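Phenolpthiocerol synthesis type-I polyketide synthase ppsA (Mycobacterium bovis, PDB 7AKC) forms part of a polyketide synthase that probably builds the phthiocerol lipid core, this piece being its acyltransferase domain, the kind that loads extender units onto the carrier protein. Local coordinates at residues H111-V116 / A261-N266; L107-S112 / I242-A247; M150-L155 / F203-N208; Y175-Q180 / I301-H306. All blocks are in the same frame, centred on the assembly; numbering follows the deposited sequence.

Contacts 1 and 2 belong to the larger part of the acyltransferase domain, built round a parallel sheet; contact 3 lies within its small ferredoxin-like part, and contact 4 links the two. The first two share His-111 and Ser-112 at the presumed nucleophile elbow, centres about 8 Å apart, and the carboxylate of Glu-115 in contact 1 binds Ser-243 of contact 2. Contacts 3 and 4, centres about 15 Å apart, reach the same antiparallel sheet, where Glu-154 meets Gln-180. The parts also meet where His-111 NE2 lies 4.2 Å from Asn-176 OD1 of contact 4, consistent with an active site between them; contact 3 is farther off, about 6 Å from contact 1 at the nearest atoms.

Contact 1. Residues H111-V116 / A261-N266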
loop_
_atom_site.group_PDB
_atom_site.type_symbol
_atom_site.label_atom_id
_atom_site.label_comp_id
_atom_site.label_asym_id
_atom_site.label_seq_id
_atom_site.Cartn_x
_atom_site.Cartn_y
_atom_site.Cartn_z
ATOM N N HIS A 111 -0.639 2.753 1.353
ATOM C CA HIS A 111 -0.917 1.451 0.759
ATOM C C HIS A 111 0.425 0.767 0.476
ATOM O O HIS A 111 1.286 1.334 -0.212
ATOM C CB HIS A 111 -1.693 1.695 -0.533
ATOM C CG HIS A 111 -1.881 0.527 -1.438
ATOM N ND1 HIS A 111 -0.873 0.129 -2.325
ATOM C CD2 HIS A 111 -2.994 -0.202 -1.689
ATOM C CE1 HIS A 111 -1.394 -0.867 -3.034
ATOM N NE2 HIS A 111 -2.662 -1.111 -2.672
ATOM N N SER A 112 0.621 -0.449 1.027
ATOM C CA SER A 112 1.822 -1.230 0.813
ATOM C C SER A 112 3.110 -0.405 1.143
ATOM O O SER A 112 3.160 0.254 2.180
ATOM C CB SER A 112 1.800 -1.831 -0.607
ATOM O OG SER A 112 2.970 -2.584 -0.915
ATOM N N MET A 113 4.087 -0.360 0.248
ATOM C CA MET A 113 5.311 0.414 0.436
ATOM C C MET A 113 5.054 1.927 0.642
ATOM O O MET A 113 5.910 2.624 1.175
ATOM C CB MET A 113 6.280 0.145 -0.722
ATOM C CG MET A 113 6.463 -1.333 -1.046
ATOM S SD MET A 113 7.489 -2.208 0.159
ATOM C CE MET A 113 6.178 -2.994 1.230
ATOM N N GLY A 114 3.854 2.397 0.312
ATOM C CA GLY A 114 3.437 3.783 0.477
ATOM C C GLY A 114 3.257 4.227 1.918
ATOM O O GLY A 114 3.150 5.427 2.183
ATOM N N GLU A 115 3.166 3.264 2.864
ATOM C CA GLU A 115 3.002 3.596 4.286
ATOM C C GLU A 115 4.244 4.330 4.827
ATOM O O GLU A 115 4.116 5.116 5.759
ATOM C CB GLU A 115 2.663 2.341 5.115
ATOM C CG GLU A 115 2.417 2.660 6.579
ATOM C CD GLU A 115 1.439 1.687 7.201
ATOM O OE1 GLU A 115 1.832 1.017 8.179
ATOM O OE2 GLU A 115 0.284 1.604 6.727
ATOM N N VAL A 116 5.434 4.141 4.220
ATOM C CA VAL A 116 6.619 4.920 4.645
ATOM C C VAL A 116 6.355 6.409 4.405
ATOM O O VAL A 116 6.516 7.223 5.328
ATOM C CB VAL A 116 7.928 4.477 3.956
ATOM C CG1 VAL A 116 9.057 5.474 4.239
ATOM C CG2 VAL A 116 8.327 3.093 4.416
ATOM N N ALA A 261 9.353 -4.179 9.210
ATOM C CA ALA A 261 9.552 -5.617 8.922
ATOM C C ALA A 261 8.190 -6.324 8.813
ATOM O O ALA A 261 7.992 -7.172 7.937
ATOM C CB ALA A 261 10.377 -6.265 10.032
ATOM N N THR A 262 7.235 -5.939 9.675
ATOM C CA THR A 262 5.906 -6.539 9.654
ATOM C C THR A 262 5.107 -6.092 8.448
ATOM O O THR A 262 4.435 -6.902 7.803
ATOM C CB THR A 262 5.187 -6.224 10.970
ATOM O OG1 THR A 262 5.858 -6.890 12.040
ATOM C CG2 THR A 262 3.706 -6.611 10.946
ATOM N N ASN A 263 5.173 -4.786 8.144
ATOM C CA ASN A 263 4.443 -4.160 7.040
ATOM C C ASN A 263 4.767 -4.783 5.677
ATOM O O ASN A 263 3.866 -4.981 4.849
ATOM C CB ASN A 263 4.674 -2.635 7.039
ATOM C CG ASN A 263 4.281 -1.968 5.760
ATOM O OD1 ASN A 263 5.104 -1.842 4.835
ATOM N ND2 ASN A 263 3.005 -1.629 5.641
ATOM N N MET A 264 6.037 -5.112 5.471
ATOM C CA MET A 264 6.469 -5.690 4.169
ATOM C C MET A 264 5.938 -7.122 3.976
ATOM O O MET A 264 5.821 -7.526 2.828
ATOM C CB MET A 264 8.000 -5.667 4.056
ATOM C CG MET A 264 8.699 -6.715 4.872
ATOM S SD MET A 264 10.482 -6.471 4.880
ATOM C CE MET A 264 10.790 -6.236 3.135
ATOM N N ARG A 265 5.621 -7.839 5.051
ATOM C CA ARG A 265 5.157 -9.252 4.952
ATOM C C ARG A 265 3.634 -9.327 5.042
ATOM O O ARG A 265 3.040 -10.081 4.272
ATOM C CB ARG A 265 5.767 -10.081 6.085
ATOM C CG ARG A 265 5.175 -11.467 6.275
ATOM C CD ARG A 265 5.308 -12.307 5.028
ATOM N NE ARG A 265 4.678 -13.601 5.202
ATOM C CZ ARG A 265 3.421 -13.879 4.892
ATOM N NH1 ARG A 265 2.638 -12.951 4.373
ATOM N NH2 ARG A 265 2.955 -15.093 5.098
ATOM N N ASN A 266 3.033 -8.574 5.969
ATOM C CA ASN A 266 1.597 -8.695 6.175
ATOM C C ASN A 266 0.804 -8.303 4.946
ATOM O O ASN A 266 1.256 -7.462 4.161
ATOM C CB ASN A 266 1.161 -7.761 7.316
ATOM C CG ASN A 266 1.328 -8.340 8.692
ATOM O OD1 ASN A 266 1.953 -9.386 8.891
ATOM N ND2 ASN A 266 0.819 -7.623 9.686
HETATM O O HOH W 1 5.363 0.510 3.888
#
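Met-113 folds its thioether back toward the end of helix 257-265, so that its methyl CE rests on the backbone of Met-264, 4.0 Å from CA, and beside the side-chain oxygen of Asn-263. Although CB of Met-113 points away from the helix, bends at chi2 and chi3 carry CE back to it. Asn-263 reaches back the other way: its CG is anti to the backbone N (chi1 164°), and the amide projects toward the turn at 111-116. Its oxygen is joined to that turn through a water, which donates to Ser-112 O at 2.8 Å and, over a short 2.5 Å, to Asn-263 OD1. Ser-112 O also accepts the amide of Glu-115 at 3.1 Å, while Gly-114 N closes onto His-111 O at 2.8 Å. The Glu-115 carboxylate lies obliquely against the amide of Asn-263, the two planes 37° apart and OE1 3.8 Å from ND2. These groups are linked through a third residue, since Thr-245 OG1 is hydrogen-bonded to both; OE1 also meets Ser-243 and His-259, and OE2 meets Thr-244 N. The strained backbone at Ser-112 (phi 53°) and the Gly-His-Ser-Met-Gly sequence fit a nucleophile elbow. Ser-112 OG bonds His-214 NE2, and His-214 ND1 bonds Asn-266 O, consistent with the Ser-His dyad of acyltransferases. With no direct hydrogen bond between the two segments, the elbow is tied to the helix by one water and by a carboxylate whose many polar partners would favour its ionised form.

Contact 2. Residues L107-S112 / I242-A247; sequences LVIGHS and ISTTYA
Thr-244 OG1 donates to Gly-110 O over 2.7 Å, approaching in the plane of the carbonyl with a C=O...donor angle of 156°. The bond closes the last residue of strand 107-110, just ahead of the presumed nucleophile elbow, onto the loop that leaves strand 240-242, an outermost strand of the parallel sheet in this α/β acyltransferase core. The hydroxyl is placed there by chi1 (57°), which sets OG1 between the backbone N and the carbonyl carbon. The methyl CG2 then turns toward Ile-109 and meets its CG2 at 3.8 Å, the two side chains crossing at about a right angle.

Further back along the strand a single backbone bond joins the segments, Ile-242 N donating to Val-108 O at 3.2 Å. The next step is different. Gly-110 N stands 4.4 Å from Ile-242 O, and a water fills the interval, accepting from Gly-110 N at 2.8 Å and bonding Ile-242 O at 2.7 Å. Beside this bridge, Leu-107 CD2 packs on Ile-242 CD1 at 3.8 Å, and Ala-273 of helix 270-278 touches both Ile-242 and Thr-244. Ser-243 points away from strand 107-110 and shapes the loop by an ST turn, in which Ser-243 OG accepts the amide of Thr-245, N to OG 3.0 Å.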
loop_
_atom_site.group_PDB
_atom_site.type_symbol
_atom_site.label_atom_id
_atom_site.label_comp_id
_atom_site.label_asym_id
_atom_site.label_seq_id
_atom_site.Cartn_x
_atom_site.Cartn_y
_atom_site.Cartn_z
ATOM N N LEU A 107 -5.722 13.438 7.581
ATOM C CA LEU A 107 -5.442 12.042 7.815
ATOM C C LEU A 107 -4.688 11.504 6.603
ATOM O O LEU A 107 -4.863 11.984 5.473
ATOM C CB LEU A 107 -6.774 11.297 7.936
ATOM C CG LEU A 107 -6.691 9.857 8.392
ATOM C CD1 LEU A 107 -6.911 9.753 9.880
ATOM C CD2 LEU A 107 -7.724 9.002 7.671
ATOM N N VAL A 108 -3.797 10.562 6.852
ATOM C CA VAL A 108 -3.078 9.911 5.754
ATOM C C VAL A 108 -3.267 8.401 5.802
ATOM O O VAL A 108 -3.417 7.823 6.872
ATOM C CB VAL A 108 -1.585 10.328 5.673
ATOM C CG1 VAL A 108 -1.435 11.836 5.478
ATOM C CG2 VAL A 108 -0.816 9.855 6.888
ATOM N N ILE A 109 -3.244 7.747 4.618
ATOM C CA ILE A 109 -3.314 6.300 4.509
ATOM C C ILE A 109 -2.277 5.908 3.492
ATOM O O ILE A 109 -2.252 6.434 2.393
ATOM C CB ILE A 109 -4.721 5.808 4.099
ATOM C CG1 ILE A 109 -5.765 6.155 5.199
ATOM C CG2 ILE A 109 -4.690 4.322 3.827
ATOM C CD1 ILE A 109 -7.221 5.835 4.845
ATOM N N GLY A 110 -1.393 5.021 3.882
ATOM C CA GLY A 110 -0.353 4.514 2.994
ATOM C C GLY A 110 -0.694 3.080 2.642
ATOM O O GLY A 110 -0.972 2.273 3.524
ATOM N N HIS A 111 -0.639 2.753 1.353
ATOM C CA HIS A 111 -0.917 1.451 0.759
ATOM C C HIS A 111 0.425 0.767 0.476
ATOM O O HIS A 111 1.286 1.334 -0.212
ATOM C CB HIS A 111 -1.693 1.695 -0.533
ATOM C CG HIS A 111 -1.881 0.527 -1.438
ATOM N ND1 HIS A 111 -0.873 0.129 -2.325
ATOM C CD2 HIS A 111 -2.994 -0.202 -1.689
ATOM C CE1 HIS A 111 -1.394 -0.867 -3.034
ATOM N NE2 HIS A 111 -2.662 -1.111 -2.672
ATOM N N SER A 112 0.621 -0.449 1.027
ATOM C CA SER A 112 1.822 -1.230 0.813
ATOM C C SER A 112 3.110 -0.405 1.143
ATOM O O SER A 112 3.160 0.254 2.180
ATOM C CB SER A 112 1.800 -1.831 -0.607
ATOM O OG SER A 112 2.970 -2.584 -0.915
ATOM N N ILE A 242 -4.006 6.105 9.496
ATOM C CA ILE A 242 -4.550 4.772 9.632
ATOM C C ILE A 242 -3.574 3.855 8.925
ATOM O O ILE A 242 -3.307 4.016 7.719
ATOM C CB ILE A 242 -5.978 4.580 9.099
ATOM C CG1 ILE A 242 -6.927 5.637 9.716
ATOM C CG2 ILE A 242 -6.440 3.137 9.363
ATOM C CD1 ILE A 242 -8.309 5.557 9.218
ATOM N N SER A 243 -2.947 2.952 9.681
ATOM C CA SER A 243 -2.026 1.986 9.069
ATOM C C SER A 243 -2.811 0.918 8.316
ATOM O O SER A 243 -3.889 0.519 8.736
ATOM C CB SER A 243 -1.215 1.302 10.163
ATOM O OG SER A 243 -0.314 0.344 9.638
ATOM N N THR A 244 -2.241 0.416 7.234
ATOM C CA THR A 244 -2.804 -0.706 6.499
ATOM C C THR A 244 -2.048 -2.009 6.861
ATOM O O THR A 244 -2.308 -3.078 6.265
ATOM C CB THR A 244 -2.710 -0.432 4.987
ATOM O OG1 THR A 244 -1.334 -0.194 4.589
ATOM C CG2 THR A 244 -3.649 0.731 4.536
ATOM N N THR A 245 -1.145 -1.963 7.828
ATOM C CA THR A 245 -0.342 -3.099 8.219
ATOM C C THR A 245 -1.065 -4.194 8.998
ATOM O O THR A 245 -0.792 -5.403 8.771
ATOM C CB THR A 245 0.879 -2.603 8.999
ATOM O OG1 THR A 245 1.683 -1.813 8.103
ATOM C CG2 THR A 245 1.719 -3.754 9.577
ATOM N N TYR A 246 -1.944 -3.773 9.906
ATOM C CA TYR A 246 -2.606 -4.721 10.827
ATOM C C TYR A 246 -4.103 -4.882 10.557
ATOM O O TYR A 246 -4.770 -3.923 10.181
ATOM C CB TYR A 246 -2.400 -4.250 12.268
ATOM C CG TYR A 246 -0.978 -3.904 12.617
ATOM C CD1 TYR A 246 -0.087 -4.890 13.002
ATOM C CD2 TYR A 246 -0.525 -2.599 12.566
ATOM C CE1 TYR A 246 1.222 -4.589 13.324
ATOM C CE2 TYR A 246 0.783 -2.282 12.880
ATOM C CZ TYR A 246 1.659 -3.280 13.262
ATOM O OH TYR A 246 2.950 -2.985 13.577
ATOM N N ALA A 247 -4.596 -6.096 10.788
ATOM C CA ALA A 247 -6.034 -6.347 10.650
ATOM C C ALA A 247 -6.804 -5.550 11.710
ATOM O O ALA A 247 -7.936 -5.162 11.466
ATOM C CB ALA A 247 -6.341 -7.844 10.818
HETATM O O HOH W 2 -0.915 4.062 6.459
#

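Contact 3. Residues M150-L155 / F203-N208; sequences MALLEL and FASRVN
Leu-152 and Val-207 share one face of an antiparallel strand pair, the leucine CB lying 4.0 Å from the valine CG2, and Met-150 and Ser-205 project to the same side. On the other face Leu-153 leans across the pair: its CG is anti to the carbonyl carbon (chi1 -49°), and CD2 presses against the methyl of Ala-204 at 3.6 Å. Next along the pair, Glu-154 CG packs on Phe-203 CB at 3.5 Å, its carboxylate turned 55° from the phenyl plane. A water links that carboxylate, through OE2, to Leu-152 O, while OE1 is hydrogen-bonded to Gln-180 NE2.

Backbone bonds fix the register. Leu-152 and Ser-205 exchange a pair, N to O at 2.8 Å from the leucine and 2.9 Å from the serine, and Glu-154 N donates to Phe-203 O. At the far end Val-207 N donates to Met-150 O at 2.9 Å.

Strand 148-153 is a central strand of the ferredoxin-like sheet, with strand 180-184 on its other side and 204-207 at an edge. Helix 187-199 covers Ala-151, Ala-204 and Arg-206, which salt-bridges Asp-191, and helix 157-164 packs on Leu-153.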
loop_
_atom_site.group_PDB
_atom_site.type_symbol
_atom_site.label_atom_id
_atom_site.label_comp_id
_atom_site.label_asym_id
_atom_site.label_seq_id
_atom_site.Cartn_x
_atom_site.Cartn_y
_atom_site.Cartn_z
ATOM N N MET A 150 2.271 -10.527 -8.638
ATOM C CA MET A 150 0.975 -10.290 -8.009
ATOM C C MET A 150 -0.125 -10.423 -9.045
ATOM O O MET A 150 0.135 -10.265 -10.230
ATOM C CB MET A 150 0.939 -8.919 -7.338
ATOM C CG MET A 150 1.947 -8.833 -6.201
ATOM S SD MET A 150 2.052 -7.224 -5.392
ATOM C CE MET A 150 1.299 -7.572 -3.884
ATOM N N ALA A 151 -1.361 -10.678 -8.603
ATOM C CA ALA A 151 -2.485 -10.731 -9.551
ATOM C C ALA A 151 -3.677 -10.078 -8.891
ATOM O O ALA A 151 -3.952 -10.352 -7.726
ATOM C CB ALA A 151 -2.824 -12.159 -9.953
ATOM N N LEU A 152 -4.389 -9.254 -9.656
ATOM C CA LEU A 152 -5.615 -8.605 -9.231
ATOM C C LEU A 152 -6.731 -9.543 -9.630
ATOM O O LEU A 152 -6.911 -9.827 -10.832
ATOM C CB LEU A 152 -5.777 -7.270 -9.965
ATOM C CG LEU A 152 -7.100 -6.533 -9.672
ATOM C CD1 LEU A 152 -7.269 -6.232 -8.155
ATOM C CD2 LEU A 152 -7.221 -5.254 -10.539
ATOM N N LEU A 153 -7.476 -10.053 -8.653
ATOM C CA LEU A 153 -8.561 -10.987 -8.920
ATOM C C LEU A 153 -9.910 -10.327 -8.660
ATOM O O LEU A 153 -10.075 -9.618 -7.641
ATOM C CB LEU A 153 -8.433 -12.197 -7.968
ATOM C CG LEU A 153 -7.048 -12.854 -7.883
ATOM C CD1 LEU A 153 -7.085 -14.043 -6.967
ATOM C CD2 LEU A 153 -6.516 -13.238 -9.266
ATOM N N GLU A 154 -10.899 -10.586 -9.525
ATOM C CA GLU A 154 -12.239 -10.066 -9.308
ATOM C C GLU A 154 -12.996 -11.127 -8.476
ATOM O O GLU A 154 -13.970 -11.771 -8.924
ATOM C CB GLU A 154 -12.941 -9.689 -10.638
ATOM C CG GLU A 154 -12.136 -8.739 -11.523
ATOM C CD GLU A 154 -11.693 -7.398 -10.960
ATOM O OE1 GLU A 154 -12.444 -6.822 -10.136
ATOM O OE2 GLU A 154 -10.602 -6.917 -11.356
ATOM N N LEU A 155 -12.500 -11.322 -7.260
ATOM C CA LEU A 155 -13.050 -12.225 -6.246
ATOM C C LEU A 155 -13.006 -11.512 -4.915
ATOM O O LEU A 155 -12.064 -10.738 -4.642
ATOM C CB LEU A 155 -12.143 -13.483 -6.097
ATOM C CG LEU A 155 -11.922 -14.341 -7.331
ATOM C CD1 LEU A 155 -10.929 -15.446 -7.017
ATOM C CD2 LEU A 155 -13.250 -14.903 -7.919
ATOM N N PHE A 203 -12.559 -13.180 -13.500
ATOM C CA PHE A 203 -11.532 -12.274 -14.025
ATOM C C PHE A 203 -10.280 -12.111 -13.163
ATOM O O PHE A 203 -10.354 -11.975 -11.950
ATOM C CB PHE A 203 -12.125 -10.914 -14.318
ATOM C CG PHE A 203 -13.317 -11.028 -15.230
ATOM C CD1 PHE A 203 -13.150 -11.179 -16.598
ATOM C CD2 PHE A 203 -14.603 -11.064 -14.716
ATOM C CE1 PHE A 203 -14.248 -11.326 -17.439
ATOM C CE2 PHE A 203 -15.702 -11.225 -15.558
ATOM C CZ PHE A 203 -15.519 -11.355 -16.918
ATOM N N ALA A 204 -9.137 -12.034 -13.829
ATOM C CA ALA A 204 -7.860 -11.930 -13.156
ATOM C C ALA A 204 -6.847 -11.256 -14.078
ATOM O O ALA A 204 -6.886 -11.473 -15.295
ATOM C CB ALA A 204 -7.364 -13.319 -12.813
ATOM N N SER A 205 -5.905 -10.485 -13.503
ATOM C CA SER A 205 -4.870 -9.843 -14.322
ATOM C C SER A 205 -3.577 -9.696 -13.551
ATOM O O SER A 205 -3.602 -9.524 -12.337
ATOM C CB SER A 205 -5.324 -8.481 -14.846
ATOM O OG SER A 205 -5.533 -7.557 -13.790
ATOM N N ARG A 206 -2.439 -9.769 -14.252
ATOM C CA ARG A 206 -1.139 -9.615 -13.626
ATOM C C ARG A 206 -0.902 -8.186 -13.174
ATOM O O ARG A 206 -1.250 -7.238 -13.891
ATOM C CB ARG A 206 -0.008 -9.998 -14.620
ATOM C CG ARG A 206 0.320 -11.450 -14.507
ATOM C CD ARG A 206 1.627 -11.791 -15.157
ATOM N NE ARG A 206 2.742 -11.242 -14.390
ATOM C CZ ARG A 206 3.366 -11.877 -13.402
ATOM N NH1 ARG A 206 2.988 -13.102 -13.044
ATOM N NH2 ARG A 206 4.388 -11.302 -12.779
ATOM N N VAL A 207 -0.265 -8.027 -12.034
ATOM C CA VAL A 207 0.135 -6.718 -11.545
ATOM C C VAL A 207 1.659 -6.778 -11.565
ATOM O O VAL A 207 2.239 -7.465 -10.728
ATOM C CB VAL A 207 -0.409 -6.422 -10.128
ATOM C CG1 VAL A 207 0.185 -5.131 -9.580
ATOM C CG2 VAL A 207 -1.939 -6.341 -10.142
ATOM N N ASN A 208 2.300 -6.168 -12.567
ATOM C CA ASN A 208 3.766 -6.229 -12.677
ATOM C C ASN A 208 4.441 -5.340 -11.630
ATOM O O ASN A 208 4.022 -4.199 -11.449
ATOM C CB ASN A 208 4.238 -5.920 -14.107
ATOM C CG ASN A 208 3.725 -6.935 -15.105
ATOM O OD1 ASN A 208 3.674 -8.147 -14.840
ATOM N ND2 ASN A 208 3.319 -6.467 -16.272
HETATM O O HOH W 3 -8.638 -8.098 -12.590
HETATM O O HOH W 4 -14.557 -12.590 -11.428
#

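Contact 4. Residues Y175-Q180 / I301-H306; sequences YNSPRQ and IIDTLH
Thr-304 and Asp-303, neighbours on helix 298-308, receive Ser-177 from the hairpin that joins strands 171-177 and 180-184 of the ferredoxin-like sheet. The strand meets the helix steeply, at 75°, and the side chains in between are small. Thr-304 carries the largest buried share: OG1, anti to the carbonyl carbon (chi1 -71°), stands against the serine backbone, 3.4 Å from Ser-177 CA. The same hydroxyl is bonded to Ala-300 O one turn back in its own helix, and a water lies 2.6 Å from Thr-304 OG1 and hydrogen-bonds to it. The water donates to Asn-176 O, also at 2.6 Å, and so bridges strand and helix.

Asp-303 flanks the serine, its CB 3.9 Å from Ser-177 CB. The polar ends of this pair are again joined by water, which bonds Ser-177 OG at 2.7 Å and donates to Asp-303 OD2 at 2.6 Å. OD1, the other carboxylate oxygen, is bonded to Gln-299. Pro-178 extends the contact along the hairpin: its ring carbon CD comes within 3.8 Å of Thr-304 OG1, the two side chains at about a right angle.

Close packing of small side chains and two water bridges thus carry the interface, and it joins the small part of the domain to a helix of the large part, beside Gln-271 of helix 270-278. The hairpin that presents Ser-177 and Pro-178 closes by a type I turn and a classic bulge, with Asn-176 and Ser-177 both facing Gln-180 and the amide Ser-177 N donating to Gln-180 O at 3.2 Å.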
loop_
_atom_site.group_PDB
_atom_site.type_symbol
_atom_site.label_atom_id
_atom_site.label_comp_id
_atom_site.label_asym_id
_atom_site.label_seq_id
_atom_site.Cartn_x
_atom_site.Cartn_y
_atom_site.Cartn_z
ATOM N N TYR A 175 -6.093 -6.208 0.290
ATOM C CA TYR A 175 -7.548 -6.153 0.300
ATOM C C TYR A 175 -7.889 -4.846 -0.429
ATOM O O TYR A 175 -7.817 -3.769 0.187
ATOM C CB TYR A 175 -8.131 -6.126 1.731
ATOM C CG TYR A 175 -7.867 -7.362 2.552
ATOM C CD1 TYR A 175 -6.714 -7.476 3.323
ATOM C CD2 TYR A 175 -8.813 -8.381 2.634
ATOM C CE1 TYR A 175 -6.506 -8.581 4.144
ATOM C CE2 TYR A 175 -8.614 -9.486 3.454
ATOM C CZ TYR A 175 -7.470 -9.573 4.220
ATOM O OH TYR A 175 -7.264 -10.680 4.985
ATOM N N ASN A 176 -8.114 -4.899 -1.737
ATOM C CA ASN A 176 -8.401 -3.681 -2.510
ATOM C C ASN A 176 -9.733 -3.076 -2.191
ATOM O O ASN A 176 -9.845 -1.905 -1.875
ATOM C CB ASN A 176 -8.291 -3.943 -4.021
ATOM C CG ASN A 176 -7.018 -3.443 -4.590
ATOM O OD1 ASN A 176 -6.024 -3.301 -3.895
ATOM N ND2 ASN A 176 -6.996 -3.195 -5.888
ATOM N N SER A 177 -10.771 -3.899 -2.327
ATOM C CA SER A 177 -12.142 -3.495 -2.136
ATOM C C SER A 177 -12.940 -4.814 -2.001
ATOM O O SER A 177 -12.367 -5.916 -2.085
ATOM C CB SER A 177 -12.588 -2.643 -3.330
ATOM O OG SER A 177 -12.687 -3.445 -4.505
ATOM N N PRO A 178 -14.223 -4.742 -1.680
ATOM C CA PRO A 178 -14.976 -5.974 -1.407
ATOM C C PRO A 178 -14.923 -7.041 -2.480
ATOM O O PRO A 178 -14.883 -8.204 -2.138
ATOM C CB PRO A 178 -16.408 -5.472 -1.179
ATOM C CG PRO A 178 -16.179 -4.077 -0.609
ATOM C CD PRO A 178 -15.035 -3.534 -1.418
ATOM N N ARG A 179 -14.890 -6.657 -3.753
ATOM C CA ARG A 179 -14.914 -7.611 -4.860
ATOM C C ARG A 179 -13.592 -7.689 -5.630
ATOM O O ARG A 179 -13.580 -8.214 -6.742
ATOM C CB ARG A 179 -16.033 -7.222 -5.839
ATOM C CG ARG A 179 -17.378 -7.115 -5.164
ATOM C CD ARG A 179 -17.990 -8.499 -5.090
ATOM N N GLN A 180 -12.518 -7.104 -5.086
ATOM C CA GLN A 180 -11.216 -7.093 -5.758
ATOM C C GLN A 180 -10.159 -7.423 -4.732
ATOM O O GLN A 180 -9.991 -6.677 -3.754
ATOM C CB GLN A 180 -10.894 -5.680 -6.229
ATOM C CG GLN A 180 -11.581 -5.208 -7.478
ATOM C CD GLN A 180 -10.629 -4.272 -8.184
ATOM O OE1 GLN A 180 -9.928 -3.421 -7.561
ATOM N NE2 GLN A 180 -10.557 -4.426 -9.485
ATOM N N ILE A 301 -10.995 2.978 -3.897
ATOM C CA ILE A 301 -11.483 3.836 -2.825
ATOM C C ILE A 301 -12.999 3.957 -2.875
ATOM O O ILE A 301 -13.674 3.693 -1.872
ATOM C CB ILE A 301 -10.734 5.193 -2.899
ATOM C CG1 ILE A 301 -9.276 4.976 -2.441
ATOM C CG2 ILE A 301 -11.462 6.303 -2.136
ATOM C CD1 ILE A 301 -8.263 6.169 -2.694
ATOM N N ILE A 302 -13.532 4.306 -4.066
ATOM C CA ILE A 302 -14.962 4.472 -4.290
ATOM C C ILE A 302 -15.714 3.175 -4.079
ATOM O O ILE A 302 -16.767 3.189 -3.452
ATOM C CB ILE A 302 -15.238 5.032 -5.695
ATOM C CG1 ILE A 302 -14.473 6.325 -5.928
ATOM C CG2 ILE A 302 -16.715 5.224 -5.917
ATOM C CD1 ILE A 302 -14.351 6.697 -7.382
ATOM N N ASP A 303 -15.197 2.044 -4.613
ATOM C CA ASP A 303 -15.870 0.763 -4.455
ATOM C C ASP A 303 -16.003 0.405 -2.968
ATOM O O ASP A 303 -17.091 0.053 -2.536
ATOM C CB ASP A 303 -15.107 -0.350 -5.199
ATOM C CG ASP A 303 -15.168 -0.248 -6.724
ATOM O OD1 ASP A 303 -16.038 0.486 -7.237
ATOM O OD2 ASP A 303 -14.343 -0.920 -7.405
ATOM N N THR A 304 -14.938 0.614 -2.171
ATOM C CA THR A 304 -14.981 0.335 -0.728
ATOM C C THR A 304 -16.024 1.226 -0.013
ATOM O O THR A 304 -16.844 0.742 0.788
ATOM C CB THR A 304 -13.587 0.539 -0.103
ATOM O OG1 THR A 304 -12.779 -0.533 -0.568
ATOM C CG2 THR A 304 -13.622 0.537 1.488
ATOM N N LEU A 305 -15.987 2.532 -0.309
ATOM C CA LEU A 305 -16.859 3.486 0.375
ATOM C C LEU A 305 -18.308 3.354 -0.005
ATOM O O LEU A 305 -19.181 3.561 0.839
ATOM C CB LEU A 305 -16.374 4.905 0.141
ATOM C CG LEU A 305 -15.013 5.187 0.790
ATOM C CD1 LEU A 305 -14.362 6.427 0.243
ATOM C CD2 LEU A 305 -15.088 5.205 2.301
ATOM N N HIS A 306 -18.586 3.062 -1.284
ATOM C CA HIS A 306 -19.964 2.886 -1.726
ATOM C C HIS A 306 -20.530 1.601 -1.127
ATOM O O HIS A 306 -21.710 1.558 -0.780
ATOM C CB HIS A 306 -20.064 2.882 -3.278
HETATM O O HOH W 5 -10.383 0.408 -0.913
HETATM O O HOH W 6 -12.028 -1.860 -6.531
#